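Local atomic coordinates of UDP-N-Acetylglucosamine 2-Epimerase (Thermus thermophilus, PDB entry 1V4V), a protein that probably interconverts UDP-N-acetylglucosamine and UDP-N-acetylmannosamine by inverting the configuration at carbon 2 of the sugar. Residues V107-A110 with A111-G115; V242-E245 with A246-V250. All blocks are in the same frame, centred on the assembly; numbering follows the deposited sequence.

Interaction 1: V107-A110 with A111-G115; sequences VAWA and AFLEG
Ala-111, Phe-112 and Leu-113 give their backbone N-H groups to the carbonyls of Val-107, Ala-108 and Trp-109, four residues back in an α-helix, the last bond measuring 2.8 Å from Leu-113 N to Trp-109 O. One turn apart, Trp-109 and Leu-113 also meet through their side chains. CD1 of Leu-113 sits over the tryptophan five-membered ring, 4.0 Å from its centroid and 11° off the normal, a CH-pi contact. Its other methyl, CD2, lies 3.8 Å from Trp-109 NE1. Leu-113 reaches the ring because CG stands anti to its own carbonyl carbon (chi1 -69°), which sends the branch back along the helix. Phe-112 approaches the indole edge more loosely, CD2 4.5 Å from Trp-109 CD1. This is the end of helix 102-113, the crossover of a beta-alpha-beta unit, closed by a Schellman motif in which Gly-115 takes a positive phi (75°) that a residue without CB adopts easily. Ala-110 touches Leu-80 of helix 72-89 and Ala-111 meets Leu-87 and Val-95, small side chains consistent with close packing. Trp-109 packs on Leu-80 and Leu-146 of its own chain and meets Phe-105 of the second subunit edge-to-face; Leu-113 packs on Leu-72 of that subunit.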
ATOM      1  N   VAL A 107      -7.999   4.967   5.623  1.00 21.86           N
ATOM      2  CA  VAL A 107      -8.182   4.606   7.028  1.00 22.56           C
ATOM      3  C   VAL A 107      -7.019   3.748   7.514  1.00 22.37           C
ATOM      4  O   VAL A 107      -6.500   3.960   8.610  1.00 23.10           O
ATOM      5  CB  VAL A 107      -9.523   3.851   7.242  1.00 22.74           C
ATOM      6  CG1 VAL A 107      -9.622   3.345   8.672  1.00 24.25           C
ATOM      7  CG2 VAL A 107     -10.690   4.784   6.941  1.00 23.53           C
ATOM      8  N   ALA A 108      -6.602   2.783   6.695  1.00 20.05           N
ATOM      9  CA  ALA A 108      -5.486   1.915   7.047  1.00 18.99           C
ATOM     10  C   ALA A 108      -4.201   2.733   7.200  1.00 22.14           C
ATOM     11  O   ALA A 108      -3.386   2.468   8.092  1.00 21.06           O
ATOM     12  CB  ALA A 108      -5.291   0.843   5.979  1.00 19.97           C
ATOM     13  N   TRP A 109      -4.018   3.726   6.337  1.00 20.65           N
ATOM     14  CA  TRP A 109      -2.815   4.551   6.421  1.00 21.44           C
ATOM     15  C   TRP A 109      -2.871   5.424   7.681  1.00 22.13           C
ATOM     16  O   TRP A 109      -1.855   5.637   8.346  1.00 21.67           O
ATOM     17  CB  TRP A 109      -2.675   5.413   5.161  1.00 24.20           C
ATOM     18  CG  TRP A 109      -1.326   6.078   5.013  1.00 24.50           C
ATOM     19  CD1 TRP A 109      -0.143   5.677   5.568  1.00 26.19           C
ATOM     20  CD2 TRP A 109      -1.027   7.242   4.235  1.00 25.63           C
ATOM     21  NE1 TRP A 109       0.873   6.521   5.185  1.00 25.40           N
ATOM     22  CE2 TRP A 109       0.358   7.490   4.367  1.00 26.35           C
ATOM     23  CE3 TRP A 109      -1.794   8.101   3.439  1.00 25.88           C
ATOM     24  CZ2 TRP A 109       0.992   8.562   3.730  1.00 27.53           C
ATOM     25  CZ3 TRP A 109      -1.163   9.169   2.806  1.00 28.71           C
ATOM     26  CH2 TRP A 109       0.216   9.386   2.956  1.00 27.34           C
ATOM     27  N   ALA A 110      -4.064   5.911   8.011  1.00 21.00           N
ATOM     28  CA  ALA A 110      -4.250   6.735   9.202  1.00 21.96           C
ATOM     29  C   ALA A 110      -3.879   5.908  10.431  1.00 24.41           C
ATOM     30  O   ALA A 110      -3.183   6.387  11.325  1.00 23.56           O
ATOM     31  CB  ALA A 110      -5.698   7.197   9.297  1.00 21.44           C
ATOM     32  N   ALA A 111      -4.345   4.660  10.468  1.00 24.12           N
ATOM     33  CA  ALA A 111      -4.051   3.765  11.577  1.00 24.55           C
ATOM     34  C   ALA A 111      -2.549   3.545  11.670  1.00 25.67           C
ATOM     35  O   ALA A 111      -1.957   3.634  12.750  1.00 23.95           O
ATOM     36  CB  ALA A 111      -4.763   2.431  11.379  1.00 24.22           C
ATOM     37  N   PHE A 112      -1.926   3.255  10.532  1.00 24.05           N
ATOM     38  CA  PHE A 112      -0.488   3.029  10.511  1.00 24.99           C
ATOM     39  C   PHE A 112       0.272   4.255  11.035  1.00 22.66           C
ATOM     40  O   PHE A 112       1.205   4.122  11.826  1.00 23.67           O
ATOM     41  CB  PHE A 112      -0.010   2.715   9.091  1.00 24.43           C
ATOM     42  CG  PHE A 112       1.466   2.468   9.003  1.00 25.81           C
ATOM     43  CD1 PHE A 112       2.002   1.242   9.385  1.00 25.91           C
ATOM     44  CD2 PHE A 112       2.329   3.482   8.602  1.00 26.06           C
ATOM     45  CE1 PHE A 112       3.380   1.032   9.373  1.00 28.75           C
ATOM     46  CE2 PHE A 112       3.708   3.279   8.589  1.00 25.99           C
ATOM     47  CZ  PHE A 112       4.230   2.051   8.977  1.00 26.35           C
ATOM     48  N   LEU A 113      -0.125   5.443  10.589  1.00 23.31           N
ATOM     49  CA  LEU A 113       0.543   6.671  11.018  1.00 24.30           C
ATOM     50  C   LEU A 113       0.381   6.938  12.514  1.00 26.60           C
ATOM     51  O   LEU A 113       1.205   7.625  13.122  1.00 25.32           O
ATOM     52  CB  LEU A 113       0.029   7.869  10.212  1.00 23.86           C
ATOM     53  CG  LEU A 113       0.434   7.871   8.728  1.00 26.01           C
ATOM     54  CD1 LEU A 113      -0.186   9.066   8.034  1.00 25.49           C
ATOM     55  CD2 LEU A 113       1.957   7.907   8.599  1.00 27.48           C
ATOM     56  N   GLU A 114      -0.680   6.393  13.102  1.00 25.02           N
ATOM     57  CA  GLU A 114      -0.939   6.566  14.526  1.00 26.49           C
ATOM     58  C   GLU A 114      -0.337   5.409  15.317  1.00 27.26           C
ATOM     59  O   GLU A 114      -0.496   5.324  16.536  1.00 26.94           O
ATOM     60  CB  GLU A 114      -2.446   6.657  14.781  1.00 27.27           C
ATOM     61  CG  GLU A 114      -3.079   7.911  14.198  1.00 29.39           C
ATOM     62  CD  GLU A 114      -2.448   9.188  14.738  1.00 33.18           C
ATOM     63  OE1 GLU A 114      -2.495  10.221  14.037  1.00 35.76           O
ATOM     64  OE2 GLU A 114      -1.908   9.165  15.867  1.00 35.81           O
ATOM     65  N   GLY A 115       0.351   4.518  14.610  1.00 26.32           N
ATOM     66  CA  GLY A 115       0.988   3.377  15.244  1.00 27.99           C
ATOM     67  C   GLY A 115       0.052   2.256  15.665  1.00 29.31           C
ATOM     68  O   GLY A 115       0.375   1.490  16.571  1.00 29.93           O
TER

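Interaction 2: V242-E245 with A246-V250; sequences VVRE and AVFPV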
ATOM      1  N   VAL A 242     -40.687  -5.715 -17.144  1.00 36.46           N
ATOM      2  CA  VAL A 242     -40.380  -6.707 -18.173  1.00 36.04           C
ATOM      3  C   VAL A 242     -40.477  -8.119 -17.596  1.00 34.48           C
ATOM      4  O   VAL A 242     -40.981  -9.044 -18.245  1.00 33.73           O
ATOM      5  CB  VAL A 242     -38.954  -6.510 -18.736  1.00 38.71           C
ATOM      6  CG1 VAL A 242     -38.707  -7.484 -19.876  1.00 39.63           C
ATOM      7  CG2 VAL A 242     -38.773  -5.076 -19.204  1.00 40.85           C
ATOM      8  N   VAL A 243     -39.986  -8.271 -16.371  1.00 30.65           N
ATOM      9  CA  VAL A 243     -40.010  -9.553 -15.676  1.00 28.63           C
ATOM     10  C   VAL A 243     -41.436  -9.943 -15.303  1.00 27.77           C
ATOM     11  O   VAL A 243     -41.863 -11.075 -15.528  1.00 25.22           O
ATOM     12  CB  VAL A 243     -39.176  -9.491 -14.381  1.00 28.47           C
ATOM     13  CG1 VAL A 243     -39.308 -10.796 -13.600  1.00 30.46           C
ATOM     14  CG2 VAL A 243     -37.721  -9.213 -14.716  1.00 30.23           C
ATOM     15  N   ARG A 244     -42.175  -8.995 -14.734  1.00 27.41           N
ATOM     16  CA  ARG A 244     -43.540  -9.262 -14.312  1.00 26.14           C
ATOM     17  C   ARG A 244     -44.499  -9.525 -15.457  1.00 25.66           C
ATOM     18  O   ARG A 244     -45.392 -10.355 -15.340  1.00 26.89           O
ATOM     19  CB  ARG A 244     -44.035  -8.112 -13.433  1.00 28.83           C
ATOM     20  CG  ARG A 244     -43.117  -7.902 -12.239  1.00 31.38           C
ATOM     21  CD  ARG A 244     -43.823  -7.312 -11.053  1.00 31.50           C
ATOM     22  NE  ARG A 244     -43.046  -7.522  -9.837  1.00 32.53           N
ATOM     23  CZ  ARG A 244     -43.509  -7.305  -8.612  1.00 33.95           C
ATOM     24  NH1 ARG A 244     -44.749  -6.864  -8.443  1.00 33.87           N
ATOM     25  NH2 ARG A 244     -42.738  -7.539  -7.560  1.00 30.79           N
ATOM     26  N   GLU A 245     -44.317  -8.834 -16.577  1.00 27.49           N
ATOM     27  CA  GLU A 245     -45.197  -9.064 -17.716  1.00 28.70           C
ATOM     28  C   GLU A 245     -45.038 -10.492 -18.213  1.00 28.21           C
ATOM     29  O   GLU A 245     -45.967 -11.080 -18.767  1.00 29.27           O
ATOM     30  CB  GLU A 245     -44.875  -8.091 -18.848  1.00 31.32           C
ATOM     31  CG  GLU A 245     -45.597  -6.765 -18.724  1.00 35.96           C
ATOM     32  CD  GLU A 245     -45.216  -5.806 -19.822  1.00 38.48           C
ATOM     33  OE1 GLU A 245     -44.071  -5.302 -19.795  1.00 40.32           O
ATOM     34  OE2 GLU A 245     -46.058  -5.569 -20.715  1.00 41.73           O
ATOM     35  N   ALA A 246     -43.849 -11.047 -18.008  1.00 27.54           N
ATOM     36  CA  ALA A 246     -43.562 -12.405 -18.444  1.00 25.78           C
ATOM     37  C   ALA A 246     -44.041 -13.468 -17.461  1.00 24.89           C
ATOM     38  O   ALA A 246     -44.681 -14.438 -17.856  1.00 26.08           O
ATOM     39  CB  ALA A 246     -42.059 -12.567 -18.679  1.00 25.94           C
ATOM     40  N   VAL A 247     -43.738 -13.282 -16.181  1.00 26.36           N
ATOM     41  CA  VAL A 247     -44.097 -14.285 -15.176  1.00 26.33           C
ATOM     42  C   VAL A 247     -45.493 -14.230 -14.553  1.00 27.03           C
ATOM     43  O   VAL A 247     -46.095 -15.272 -14.294  1.00 25.77           O
ATOM     44  CB  VAL A 247     -43.038 -14.314 -14.048  1.00 28.21           C
ATOM     45  CG1 VAL A 247     -41.666 -14.527 -14.657  1.00 28.18           C
ATOM     46  CG2 VAL A 247     -43.059 -13.017 -13.257  1.00 30.78           C
ATOM     47  N   PHE A 248     -46.017 -13.033 -14.312  1.00 27.63           N
ATOM     48  CA  PHE A 248     -47.346 -12.920 -13.713  1.00 27.44           C
ATOM     49  C   PHE A 248     -48.458 -13.667 -14.453  1.00 28.34           C
ATOM     50  O   PHE A 248     -49.205 -14.433 -13.846  1.00 27.38           O
ATOM     51  CB  PHE A 248     -47.718 -11.440 -13.552  1.00 28.48           C
ATOM     52  CG  PHE A 248     -47.285 -10.845 -12.243  1.00 29.04           C
ATOM     53  CD1 PHE A 248     -46.070 -11.195 -11.667  1.00 30.40           C
ATOM     54  CD2 PHE A 248     -48.092  -9.921 -11.586  1.00 29.96           C
ATOM     55  CE1 PHE A 248     -45.664 -10.638 -10.456  1.00 33.07           C
ATOM     56  CE2 PHE A 248     -47.695  -9.358 -10.374  1.00 31.72           C
ATOM     57  CZ  PHE A 248     -46.480  -9.716  -9.809  1.00 30.27           C
ATOM     58  N   PRO A 249     -48.589 -13.461 -15.775  1.00 30.18           N
ATOM     59  CA  PRO A 249     -49.652 -14.167 -16.499  1.00 31.26           C
ATOM     60  C   PRO A 249     -49.574 -15.694 -16.428  1.00 31.05           C
ATOM     61  O   PRO A 249     -50.587 -16.388 -16.564  1.00 30.57           O
ATOM     62  CB  PRO A 249     -49.509 -13.632 -17.927  1.00 33.17           C
ATOM     63  CG  PRO A 249     -48.060 -13.279 -18.016  1.00 34.85           C
ATOM     64  CD  PRO A 249     -47.809 -12.611 -16.688  1.00 32.59           C
ATOM     65  N   VAL A 250     -48.374 -16.215 -16.201  1.00 27.02           N
ATOM     66  CA  VAL A 250     -48.187 -17.656 -16.122  1.00 25.23           C
ATOM     67  C   VAL A 250     -48.354 -18.216 -14.710  1.00 23.68           C
ATOM     68  O   VAL A 250     -49.030 -19.225 -14.516  1.00 25.37           O
ATOM     69  CB  VAL A 250     -46.779 -18.066 -16.621  1.00 25.77           C
ATOM     70  CG1 VAL A 250     -46.580 -19.562 -16.437  1.00 25.11           C
ATOM     71  CG2 VAL A 250     -46.602 -17.672 -18.087  1.00 26.28           C
TER
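Arg-244 runs alongside Phe-248, one helical turn later, both side chains pointing the same way. Its CB begins the contact above one face of the phenyl ring, toward the rim, 4.1 Å from Phe-248 CD1. CG continues over CE1, and CD comes down between CE1 and CZ, 3.8 Å from Phe-248 CZ. The chain can follow the ring this far because it is extended from CG to NE. NE, about as far from CE1 as from CZ of the ring, bonds to His-238 O. The guanidinium carbon CZ follows 4.0 Å from Phe-248 CZ. At the tip, NH1 reaches 3.6 Å from Phe-248 CZ, with the guanidinium plane turned 30° from the ring, while NH2 bonds to Val-237 O and forms a salt bridge with Asp-261. The arginine thus ties helix 241-251 to segments following strands 232-236 and 257-260, its neighbours in a beta-alpha-beta unit. A methionine in its place would probably leave Asp-261 without its cationic partner and the carbonyls of Val-237 and His-238 without these donors. On the backbone, Phe-248 N bonds to Arg-244 O at 2.9 Å. Pro-249, lacking an N-H, cannot repeat that bond; its CG lies 3.1 Å from Glu-245 O, and the helix kinks there. Arginine suits this position chemically: its methylene groups supply apolar cover for the phenylalanine, while its guanidinium, passing the ring's rim, satisfies carbonyls and a carboxylate.

From the N terminus, the chain first builds the parallel sheet that includes strands 94-98 and 118-121, and interaction 1 lies at the end of the helix crossing between them. It then builds the second parallel sheet, where interaction 2 occupies the helix joining strands 232-236 and 257-260. Each contact joins residues about one helical turn apart, so neither closes a long loop; they follow in series, without nesting or crossing. They belong to the two Rossmann-like domains expected of a GT-B fold, with centres 52 Å apart on opposite sides of the chain's centre. Trp-109 and Phe-112 to Glu-114 reach the partner subunit of the homodimer, whereas no other chain of the assembly touches 242-250.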